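Local coordinates for protein putative sporulation-specific glycosylase YdhD (Bacillus subtilis subsp. subtilis str. 168, PDB 3CZ8) that probably hydrolyses glycosidic bonds of a polysaccharide in sporulation, the chain here being the family 18 glycosyl hydrolase domain of a longer protein that also has LysM repeats, at residues 247-252 with 268-273; 225-230 with 276-281; 219-224 with 286-291. The protein carries 1 engineered substitution. One frame throughout, in Å; residues are numbered along the deposited sequence.

Contact 1 (247-252 with 268-273); sequences IERAMR and FRYSDQ
Arg249 NH1 and Tyr270 OH both bond to one oxygen, OD1 of Asp227, the arginine by a salt bridge and the phenol by a hydrogen bond. Between themselves they only lie close, NH1 being 3.9 Å from OH. The Arg249 chain runs extended from CG to NE to get there, and its guanidinium plane stands 72° from the Tyr270 ring. The pair sits where helix 243-252 packs against strand 265-271 of the antiparallel sheet, within the alpha+beta insertion domain that many GH18 enzymes add to their TIM barrel, and the axes of the two segments come within 9.4 Å. The apolar seam is Phe268 against Ala250. With CG placed between the backbone N and the carbonyl carbon (chi1 64°), the ring is directed at the helix, and Ala250 CB sits over the centre of one face, 3.9 Å from the ring centroid. Arg249 CB comes to the ring edge, 4.2 Å from Phe268 CZ. An alanine at Phe268 would probably open a gap between helix and sheet and leave the Ala250 methyl without its aromatic face. Further along the helix, Arg252 NH1 forms a salt bridge with Asp22 of the second subunit.

Contact 2 (225-230 with 276-281); sequences GYDWII and RTHEVW
Trp228 and Glu279 close two backbone bonds, Trp228 N to Glu279 O at 2.8 Å and Glu279 N to Trp228 O at 2.7 Å, in the antiparallel sheet of the insertion domain that many GH18 chitinases carry on their barrel. Tyr226 and Trp281 likewise satisfy each other's N and O. At the far end the bond from Ile230 N to Thr277 O is weak, and a water completes the pairing by accepting from Thr277 N and donating to Ile230 O. Asp227, Ile229, His278 and Val280 share one face of the sheet. There His278 ND1 donates to Asp227 OD2 over 2.9 Å: the oxygen lies near the imidazole plane, but the N-H comes from above the carboxylate, whose plane is turned 75° from the ring. Asp227 CG, anti to the backbone N, rests 3.5 Å from Val280 CG2. With Asp227 OD1 held by Arg249 and Tyr270, and His278 NE2 bonded to Asp272, both carboxylate oxygens and both ring nitrogens have partners; two acids round the imidazole would probably favour its protonated form. Ile229 CG1 lies over one face of that ring, toward the rim, 3.5 Å from His278 CE1, and Tyr270 stacks on the opposite face. On the other side of the sheet Tyr226 OH bonds to Asp184, and Glu279 OE2 forms a salt bridge with Arg269. Trp228 CZ3 meets Trp281 CD1 at 3.6 Å, while Trp281 NE1 donates in its ring plane to Glu279 OE1, 2.8 Å away and nearly straight at 171°.

Contact 3 (219-224 with 286-291); sequences IGVPLY and RSMSRK
Lys291 and Met288, one turn apart on a helix, close on Val221 and Pro222, just past the end of strand 217-220. The lysine can be followed outward. Its CB points toward 219-224, and CG, anti to the carbonyl carbon (chi1 -77°), sets the chain on a nearly straight course in the same direction. CG is still 4.8 Å from Val221 CG1; CD comes to 4.0 Å of that methyl and also touches the methionine of its own helix, lying 3.7 Å from Met288 CE. CE reaches the proline, 4.2 Å from Pro222 CD. The last torsion then bends (chi4 62°) and turns NZ to polar partners beyond the two segments: it forms a salt bridge with Glu283 and a hydrogen bond with the carbonyl oxygen of Ala196, so the buried ammonium end is satisfied while its methylenes serve as apolar surface. Met288 fills the space beside it. Its chain bends at chi2 and chi3, laying the terminal SD-CE bond across Val221, with CE 3.6 Å from Val221 CB and SD 4.1 Å from Val221 CG2. Met251 of the second subunit packs on the same methionine. No hydrogen bond joins the segments; the seam is dispersive, continued by Ile303 of strand 302-310 against both Val221 and Lys291. A helix lying outside the parallel strands in this way is the architecture of the TIM barrel, here at its seventh strand and the helix that follows the insertion.

How the contacts relate
From the N terminus, the chain goes through most of the barrel before strand 217-220 and the loop after it enter contact 3; residues 225-230 follow directly and enter contact 2. Helix 243-252 then supplies 247-252, and the short return through 268-273 closes contact 1, the innermost loop. Strand 277-281 closes contact 2 around it, and 286-291 closes contact 3 around both, so the three nest without crossing. Contacts 1 and 2 share one sheet and meet at Asp227, which joins strand 225-229 to the helix and strand of contact 1. Contact 3, about 19 Å from contact 2 between centres, lies within the barrel, where the chain leaves for the insertion and returns from it.

Contact 1 (247-252 with 268-273)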
loop_
_atom_site.group_PDB
_atom_site.type_symbol
_atom_site.label_atom_id
_atom_site.label_comp_id
_atom_site.label_asym_id
_atom_site.label_seq_id
_atom_site.Cartn_x
_atom_site.Cartn_y
_atom_site.Cartn_z
ATOM N N ILE A 247 12.727 -5.354 -2.400
ATOM C CA ILE A 247 13.082 -6.772 -2.279
ATOM C C ILE A 247 12.701 -7.545 -3.542
ATOM O O ILE A 247 13.484 -8.361 -4.025
ATOM C CB ILE A 247 12.466 -7.386 -0.996
ATOM C CG1 ILE A 247 13.381 -7.084 0.192
ATOM C CG2 ILE A 247 12.247 -8.898 -1.122
ATOM C CD1 ILE A 247 12.639 -6.802 1.475
ATOM N N GLU A 248 11.525 -7.240 -4.090
ATOM C CA GLU A 248 11.048 -7.832 -5.341
ATOM C C GLU A 248 11.941 -7.508 -6.540
ATOM O O GLU A 248 12.128 -8.355 -7.416
ATOM C CB GLU A 248 9.605 -7.403 -5.620
ATOM C CG GLU A 248 8.572 -8.102 -4.715
ATOM C CD GLU A 248 7.245 -7.355 -4.620
ATOM O OE1 GLU A 248 7.116 -6.237 -5.176
ATOM O OE2 GLU A 248 6.322 -7.895 -3.979
ATOM N N ARG A 249 12.496 -6.296 -6.572
ATOM C CA ARG A 249 13.434 -5.898 -7.629
ATOM C C ARG A 249 14.805 -6.540 -7.464
ATOM O O ARG A 249 15.464 -6.850 -8.451
ATOM C CB ARG A 249 13.563 -4.380 -7.710
ATOM C CG ARG A 249 12.326 -3.720 -8.275
ATOM C CD ARG A 249 12.517 -2.237 -8.494
ATOM N NE ARG A 249 11.269 -1.620 -8.937
ATOM C CZ ARG A 249 11.182 -0.476 -9.607
ATOM N NH1 ARG A 249 12.274 0.202 -9.929
ATOM N NH2 ARG A 249 9.991 -0.011 -9.959
ATOM N N ALA A 250 15.228 -6.745 -6.219
ATOM C CA ALA A 250 16.475 -7.451 -5.929
ATOM C C ALA A 250 16.432 -8.914 -6.380
ATOM O O ALA A 250 17.458 -9.463 -6.755
ATOM C CB ALA A 250 16.822 -7.354 -4.445
ATOM N N MET A 251 15.247 -9.528 -6.345
ATOM C CA MET A 251 15.053 -10.910 -6.809
ATOM C C MET A 251 15.122 -11.018 -8.326
ATOM O O MET A 251 15.859 -11.851 -8.855
ATOM C CB MET A 251 13.696 -11.459 -6.372
ATOM C CG MET A 251 13.472 -11.554 -4.890
ATOM S SD MET A 251 12.080 -12.619 -4.496
ATOM C CE MET A 251 10.865 -12.260 -5.776
ATOM N N ARG A 252 14.332 -10.180 -9.004
ATOM C CA ARG A 252 14.256 -10.123 -10.468
ATOM C C ARG A 252 15.628 -9.916 -11.126
ATOM O O ARG A 252 15.921 -10.518 -12.165
ATOM C CB ARG A 252 13.267 -9.027 -10.905
ATOM C CG ARG A 252 12.892 -9.012 -12.397
ATOM C CD ARG A 252 13.665 -7.943 -13.153
ATOM N NE ARG A 252 13.579 -8.048 -14.609
ATOM C CZ ARG A 252 14.418 -8.750 -15.371
ATOM N NH1 ARG A 252 15.415 -9.446 -14.828
ATOM N NH2 ARG A 252 14.252 -8.765 -16.686
ATOM N N PHE A 268 21.073 -1.881 -2.551
ATOM C CA PHE A 268 21.646 -2.721 -3.595
ATOM C C PHE A 268 21.780 -1.966 -4.909
ATOM O O PHE A 268 21.146 -0.929 -5.105
ATOM C CB PHE A 268 20.861 -4.033 -3.784
ATOM C CG PHE A 268 19.446 -3.854 -4.265
ATOM C CD1 PHE A 268 19.144 -3.893 -5.622
ATOM C CD2 PHE A 268 18.406 -3.691 -3.355
ATOM C CE1 PHE A 268 17.832 -3.753 -6.066
ATOM C CE2 PHE A 268 17.100 -3.542 -3.788
ATOM C CZ PHE A 268 16.812 -3.580 -5.152
ATOM N N ARG A 269 22.619 -2.493 -5.797
ATOM C CA ARG A 269 22.736 -1.973 -7.157
ATOM C C ARG A 269 22.463 -3.078 -8.171
ATOM O O ARG A 269 22.677 -4.258 -7.883
ATOM C CB ARG A 269 24.120 -1.361 -7.391
ATOM C CG ARG A 269 24.399 -0.106 -6.580
ATOM C CD ARG A 269 25.807 0.421 -6.811
ATOM N NE ARG A 269 26.061 1.616 -6.012
ATOM C CZ ARG A 269 26.632 1.617 -4.809
ATOM N NH1 ARG A 269 27.028 0.480 -4.249
ATOM N NH2 ARG A 269 26.810 2.762 -4.164
ATOM N N TYR A 270 21.972 -2.689 -9.345
ATOM C CA TYR A 270 21.760 -3.617 -10.456
ATOM C C TYR A 270 21.859 -2.894 -11.797
ATOM O O TYR A 270 21.790 -1.666 -11.849
ATOM C CB TYR A 270 20.407 -4.341 -10.328
ATOM C CG TYR A 270 19.171 -3.471 -10.502
ATOM C CD1 TYR A 270 18.631 -3.231 -11.769
ATOM C CD2 TYR A 270 18.529 -2.907 -9.397
ATOM C CE1 TYR A 270 17.497 -2.431 -11.933
ATOM C CE2 TYR A 270 17.384 -2.117 -9.546
ATOM C CZ TYR A 270 16.874 -1.890 -10.819
ATOM O OH TYR A 270 15.757 -1.113 -10.986
ATOM N N SER A 271 22.014 -3.662 -12.872
ATOM C CA SER A 271 21.964 -3.124 -14.231
ATOM C C SER A 271 20.716 -3.646 -14.924
ATOM O O SER A 271 20.457 -4.850 -14.912
ATOM C CB SER A 271 23.211 -3.518 -15.025
ATOM O OG SER A 271 24.387 -3.025 -14.408
ATOM N N ASP A 272 19.942 -2.745 -15.518
ATOM C CA ASP A 272 18.697 -3.137 -16.170
ATOM C C ASP A 272 18.921 -3.656 -17.597
ATOM O O ASP A 272 20.071 -3.739 -18.061
ATOM C CB ASP A 272 17.639 -2.015 -16.106
ATOM C CG ASP A 272 18.071 -0.728 -16.806
ATOM O OD1 ASP A 272 19.173 -0.675 -17.390
ATOM O OD2 ASP A 272 17.285 0.246 -16.767
ATOM N N GLN A 273 17.820 -3.973 -18.287
ATOM C CA GLN A 273 17.842 -4.541 -19.637
ATOM C C GLN A 273 18.248 -3.533 -20.715
ATOM O O GLN A 273 18.063 -3.783 -21.913
ATOM C CB GLN A 273 16.472 -5.144 -19.974
ATOM C CG GLN A 273 16.268 -6.570 -19.475
ATOM C CD GLN A 273 16.732 -7.614 -20.478
ATOM O OE1 GLN A 273 16.130 -7.783 -21.540
ATOM N NE2 GLN A 273 17.799 -8.328 -20.138
#

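Contact 2 (225-230 with 276-281)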
loop_
_atom_site.group_PDB
_atom_site.type_symbol
_atom_site.label_atom_id
_atom_site.label_comp_id
_atom_site.label_asym_id
_atom_site.label_seq_id
_atom_site.Cartn_x
_atom_site.Cartn_y
_atom_site.Cartn_z
ATOM N N GLY A 225 10.806 3.494 -0.333
ATOM C CA GLY A 225 12.224 3.369 -0.655
ATOM C C GLY A 225 12.357 3.982 -2.040
ATOM O O GLY A 225 11.349 4.380 -2.635
ATOM N N TYR A 226 13.574 4.094 -2.566
ATOM C CA TYR A 226 13.736 4.700 -3.895
ATOM C C TYR A 226 14.699 3.959 -4.803
ATOM O O TYR A 226 15.674 3.375 -4.339
ATOM C CB TYR A 226 14.106 6.197 -3.819
ATOM C CG TYR A 226 13.090 7.054 -3.096
ATOM C CD1 TYR A 226 11.992 7.590 -3.763
ATOM C CD2 TYR A 226 13.225 7.318 -1.735
ATOM C CE1 TYR A 226 11.053 8.363 -3.085
ATOM C CE2 TYR A 226 12.297 8.081 -1.049
ATOM C CZ TYR A 226 11.218 8.603 -1.726
ATOM O OH TYR A 226 10.309 9.362 -1.032
ATOM N N ASP A 227 14.407 4.012 -6.099
ATOM C CA ASP A 227 15.225 3.404 -7.142
ATOM C C ASP A 227 15.747 4.514 -8.050
ATOM O O ASP A 227 14.995 5.071 -8.843
ATOM C CB ASP A 227 14.362 2.426 -7.950
ATOM C CG ASP A 227 15.178 1.484 -8.827
ATOM O OD1 ASP A 227 14.674 0.378 -9.110
ATOM O OD2 ASP A 227 16.311 1.823 -9.232
ATOM N N TRP A 228 17.037 4.823 -7.924
ATOM C CA TRP A 228 17.684 5.889 -8.700
ATOM C C TRP A 228 18.550 5.308 -9.818
ATOM O O TRP A 228 19.231 4.309 -9.614
ATOM C CB TRP A 228 18.644 6.683 -7.811
ATOM C CG TRP A 228 18.064 7.558 -6.739
ATOM C CD1 TRP A 228 17.709 8.874 -6.860
ATOM C CD2 TRP A 228 17.855 7.212 -5.363
ATOM N NE1 TRP A 228 17.262 9.357 -5.658
ATOM C CE2 TRP A 228 17.345 8.364 -4.717
ATOM C CE3 TRP A 228 18.042 6.041 -4.612
ATOM C CZ2 TRP A 228 17.017 8.379 -3.355
ATOM C CZ3 TRP A 228 17.724 6.059 -3.255
ATOM C CH2 TRP A 228 17.213 7.223 -2.642
ATOM N N ILE A 229 18.554 5.952 -10.985
ATOM C CA ILE A 229 19.558 5.644 -12.012
ATOM C C ILE A 229 20.868 6.381 -11.681
ATOM O O ILE A 229 20.904 7.619 -11.676
ATOM C CB ILE A 229 19.070 5.982 -13.459
ATOM C CG1 ILE A 229 18.016 4.979 -13.935
ATOM C CG2 ILE A 229 20.231 5.951 -14.457
ATOM C CD1 ILE A 229 16.608 5.526 -13.997
ATOM N N ILE A 230 21.928 5.624 -11.380
ATOM C CA ILE A 230 23.254 6.229 -11.169
ATOM C C ILE A 230 23.925 6.569 -12.513
ATOM O O ILE A 230 23.408 6.195 -13.568
ATOM C CB ILE A 230 24.147 5.513 -10.110
ATOM C CG1 ILE A 230 24.204 4.004 -10.332
ATOM C CG2 ILE A 230 23.666 5.866 -8.708
ATOM C CD1 ILE A 230 25.206 3.303 -9.420
ATOM N N ARG A 276 21.773 0.485 -18.073
ATOM C CA ARG A 276 21.772 1.534 -17.041
ATOM C C ARG A 276 21.896 0.970 -15.629
ATOM O O ARG A 276 21.146 0.073 -15.236
ATOM C CB ARG A 276 20.501 2.389 -17.129
ATOM C CG ARG A 276 20.231 3.010 -18.499
ATOM C CD ARG A 276 18.930 3.803 -18.499
ATOM N NE ARG A 276 17.767 2.957 -18.227
ATOM C CZ ARG A 276 16.542 3.409 -17.961
ATOM N NH1 ARG A 276 16.299 4.713 -17.924
ATOM N NH2 ARG A 276 15.556 2.553 -17.729
ATOM N N THR A 277 22.853 1.497 -14.874
ATOM C CA THR A 277 23.040 1.083 -13.492
ATOM C C THR A 277 22.021 1.797 -12.601
ATOM O O THR A 277 21.718 2.978 -12.800
ATOM C CB THR A 277 24.482 1.331 -13.004
ATOM O OG1 THR A 277 25.402 1.031 -14.059
ATOM C CG2 THR A 277 24.808 0.449 -11.803
ATOM N N HIS A 278 21.477 1.048 -11.646
ATOM C CA HIS A 278 20.493 1.544 -10.702
ATOM C C HIS A 278 21.025 1.407 -9.286
ATOM O O HIS A 278 21.816 0.513 -9.009
ATOM C CB HIS A 278 19.213 0.729 -10.807
ATOM C CG HIS A 278 18.412 0.996 -12.040
ATOM N ND1 HIS A 278 17.214 1.675 -12.011
ATOM C CD2 HIS A 278 18.621 0.655 -13.332
ATOM C CE1 HIS A 278 16.723 1.750 -13.235
ATOM N NE2 HIS A 278 17.560 1.142 -14.057
ATOM N N GLU A 279 20.577 2.290 -8.394
ATOM C CA GLU A 279 20.895 2.197 -6.968
ATOM C C GLU A 279 19.608 2.331 -6.163
ATOM O O GLU A 279 18.826 3.266 -6.368
ATOM C CB GLU A 279 21.902 3.275 -6.555
ATOM C CG GLU A 279 22.405 3.150 -5.122
ATOM C CD GLU A 279 23.581 4.073 -4.820
ATOM O OE1 GLU A 279 23.504 4.833 -3.833
ATOM O OE2 GLU A 279 24.586 4.034 -5.563
ATOM N N VAL A 280 19.389 1.380 -5.260
ATOM C CA VAL A 280 18.155 1.313 -4.483
ATOM C C VAL A 280 18.476 1.365 -2.994
ATOM O O VAL A 280 19.303 0.598 -2.515
ATOM C CB VAL A 280 17.339 0.026 -4.810
ATOM C CG1 VAL A 280 15.998 0.000 -4.062
ATOM C CG2 VAL A 280 17.108 -0.105 -6.312
ATOM N N TRP A 281 17.829 2.289 -2.285
ATOM C CA TRP A 281 17.867 2.358 -0.821
ATOM C C TRP A 281 16.454 2.213 -0.261
ATOM O O TRP A 281 15.510 2.823 -0.770
ATOM C CB TRP A 281 18.454 3.699 -0.364
ATOM C CG TRP A 281 19.914 3.840 -0.633
ATOM C CD1 TRP A 281 20.497 4.248 -1.803
ATOM C CD2 TRP A 281 20.987 3.577 0.282
ATOM N NE1 TRP A 281 21.864 4.248 -1.672
ATOM C CE2 TRP A 281 22.193 3.839 -0.405
ATOM C CE3 TRP A 281 21.046 3.126 1.612
ATOM C CZ2 TRP A 281 23.449 3.681 0.197
ATOM C CZ3 TRP A 281 22.299 2.968 2.212
ATOM C CH2 TRP A 281 23.481 3.247 1.501
HETATM O O HOH W 1 23.521 4.322 -16.057
#

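Contact 3 (219-224 with 286-291)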
loop_
_atom_site.group_PDB
_atom_site.type_symbol
_atom_site.label_atom_id
_atom_site.label_comp_id
_atom_site.label_asym_id
_atom_site.label_seq_id
_atom_site.Cartn_x
_atom_site.Cartn_y
_atom_site.Cartn_z
ATOM N N ILE A 219 8.469 8.384 16.539
ATOM C CA ILE A 219 9.322 8.374 15.342
ATOM C C ILE A 219 8.642 7.636 14.175
ATOM O O ILE A 219 8.503 6.413 14.190
ATOM C CB ILE A 219 10.738 7.794 15.634
ATOM C CG1 ILE A 219 11.411 8.516 16.817
ATOM C CG2 ILE A 219 11.623 7.830 14.381
ATOM C CD1 ILE A 219 11.624 10.035 16.641
ATOM N N GLY A 220 8.198 8.396 13.179
ATOM C CA GLY A 220 7.609 7.822 11.969
ATOM C C GLY A 220 8.656 7.177 11.077
ATOM O O GLY A 220 9.730 7.737 10.872
ATOM N N VAL A 221 8.345 5.990 10.556
ATOM C CA VAL A 221 9.251 5.268 9.650
ATOM C C VAL A 221 8.879 5.519 8.166
ATOM O O VAL A 221 7.744 5.924 7.881
ATOM C CB VAL A 221 9.317 3.748 9.982
ATOM C CG1 VAL A 221 9.770 3.512 11.438
ATOM C CG2 VAL A 221 8.007 3.042 9.668
ATOM N N PRO A 222 9.839 5.319 7.225
ATOM C CA PRO A 222 9.571 5.579 5.802
ATOM C C PRO A 222 8.391 4.814 5.213
ATOM O O PRO A 222 8.165 3.649 5.541
ATOM C CB PRO A 222 10.860 5.129 5.109
ATOM C CG PRO A 222 11.890 5.201 6.143
ATOM C CD PRO A 222 11.233 4.875 7.431
ATOM N N LEU A 223 7.641 5.494 4.358
ATOM C CA LEU A 223 6.616 4.859 3.549
ATOM C C LEU A 223 7.249 4.277 2.277
ATOM O O LEU A 223 6.899 3.172 1.861
ATOM C CB LEU A 223 5.521 5.885 3.215
ATOM C CG LEU A 223 4.334 5.593 2.287
ATOM C CD1 LEU A 223 3.536 4.350 2.681
ATOM C CD2 LEU A 223 3.432 6.822 2.217
ATOM N N TYR A 224 8.202 5.012 1.693
ATOM C CA TYR A 224 8.817 4.694 0.392
ATOM C C TYR A 224 10.323 4.436 0.470
ATOM O O TYR A 224 11.025 5.124 1.212
ATOM C CB TYR A 224 8.648 5.876 -0.576
ATOM C CG TYR A 224 7.241 6.226 -1.004
ATOM C CD1 TYR A 224 6.466 5.327 -1.735
ATOM C CD2 TYR A 224 6.707 7.489 -0.729
ATOM C CE1 TYR A 224 5.181 5.657 -2.148
ATOM C CE2 TYR A 224 5.420 7.833 -1.140
ATOM C CZ TYR A 224 4.664 6.910 -1.849
ATOM O OH TYR A 224 3.393 7.232 -2.262
ATOM N N ARG A 286 16.039 -5.598 9.679
ATOM C CA ARG A 286 17.156 -5.204 10.538
ATOM C C ARG A 286 17.175 -3.696 10.814
ATOM O O ARG A 286 17.423 -3.280 11.946
ATOM C CB ARG A 286 18.483 -5.640 9.910
ATOM C CG ARG A 286 19.675 -5.626 10.859
ATOM C CD ARG A 286 20.940 -6.048 10.138
ATOM N NE ARG A 286 22.139 -5.871 10.956
ATOM C CZ ARG A 286 23.383 -6.057 10.521
ATOM N NH1 ARG A 286 23.612 -6.429 9.265
ATOM N NH2 ARG A 286 24.406 -5.868 11.344
ATOM N N SER A 287 16.920 -2.898 9.774
ATOM C CA SER A 287 16.904 -1.439 9.886
ATOM C C SER A 287 15.732 -0.933 10.706
ATOM O O SER A 287 15.865 0.029 11.470
ATOM C CB SER A 287 16.861 -0.809 8.504
ATOM O OG SER A 287 18.142 -0.848 7.929
ATOM N N MET A 288 14.589 -1.595 10.540
ATOM C CA MET A 288 13.374 -1.272 11.270
ATOM C C MET A 288 13.500 -1.667 12.737
ATOM O O MET A 288 12.918 -1.013 13.606
ATOM C CB MET A 288 12.163 -1.957 10.626
ATOM C CG MET A 288 10.851 -1.178 10.744
ATOM S SD MET A 288 10.303 -0.335 9.239
ATOM C CE MET A 288 11.481 0.980 9.089
ATOM N N SER A 289 14.254 -2.738 13.001
ATOM C CA SER A 289 14.596 -3.146 14.368
ATOM C C SER A 289 15.417 -2.075 15.077
ATOM O O SER A 289 15.119 -1.724 16.218
ATOM C CB SER A 289 15.371 -4.466 14.376
ATOM O OG SER A 289 14.534 -5.545 14.011
ATOM N N ARG A 290 16.433 -1.560 14.381
ATOM C CA ARG A 290 17.308 -0.502 14.891
ATOM C C ARG A 290 16.567 0.791 15.223
ATOM O O ARG A 290 16.982 1.534 16.110
ATOM C CB ARG A 290 18.453 -0.213 13.908
ATOM C CG ARG A 290 19.646 -1.171 14.008
ATOM C CD ARG A 290 20.406 -1.027 15.334
ATOM N NE ARG A 290 21.113 0.251 15.446
ATOM C CZ ARG A 290 22.437 0.388 15.481
ATOM N NH1 ARG A 290 22.974 1.598 15.582
ATOM N NH2 ARG A 290 23.232 -0.675 15.422
ATOM N N LYS A 291 15.472 1.050 14.511
ATOM C CA LYS A 291 14.635 2.214 14.774
ATOM C C LYS A 291 13.794 2.055 16.046
ATOM O O LYS A 291 13.657 3.010 16.814
ATOM C CB LYS A 291 13.755 2.530 13.564
ATOM C CG LYS A 291 14.495 3.221 12.438
ATOM C CD LYS A 291 13.765 3.032 11.132
ATOM C CE LYS A 291 14.337 3.894 10.025
ATOM N NZ LYS A 291 15.760 3.588 9.679
#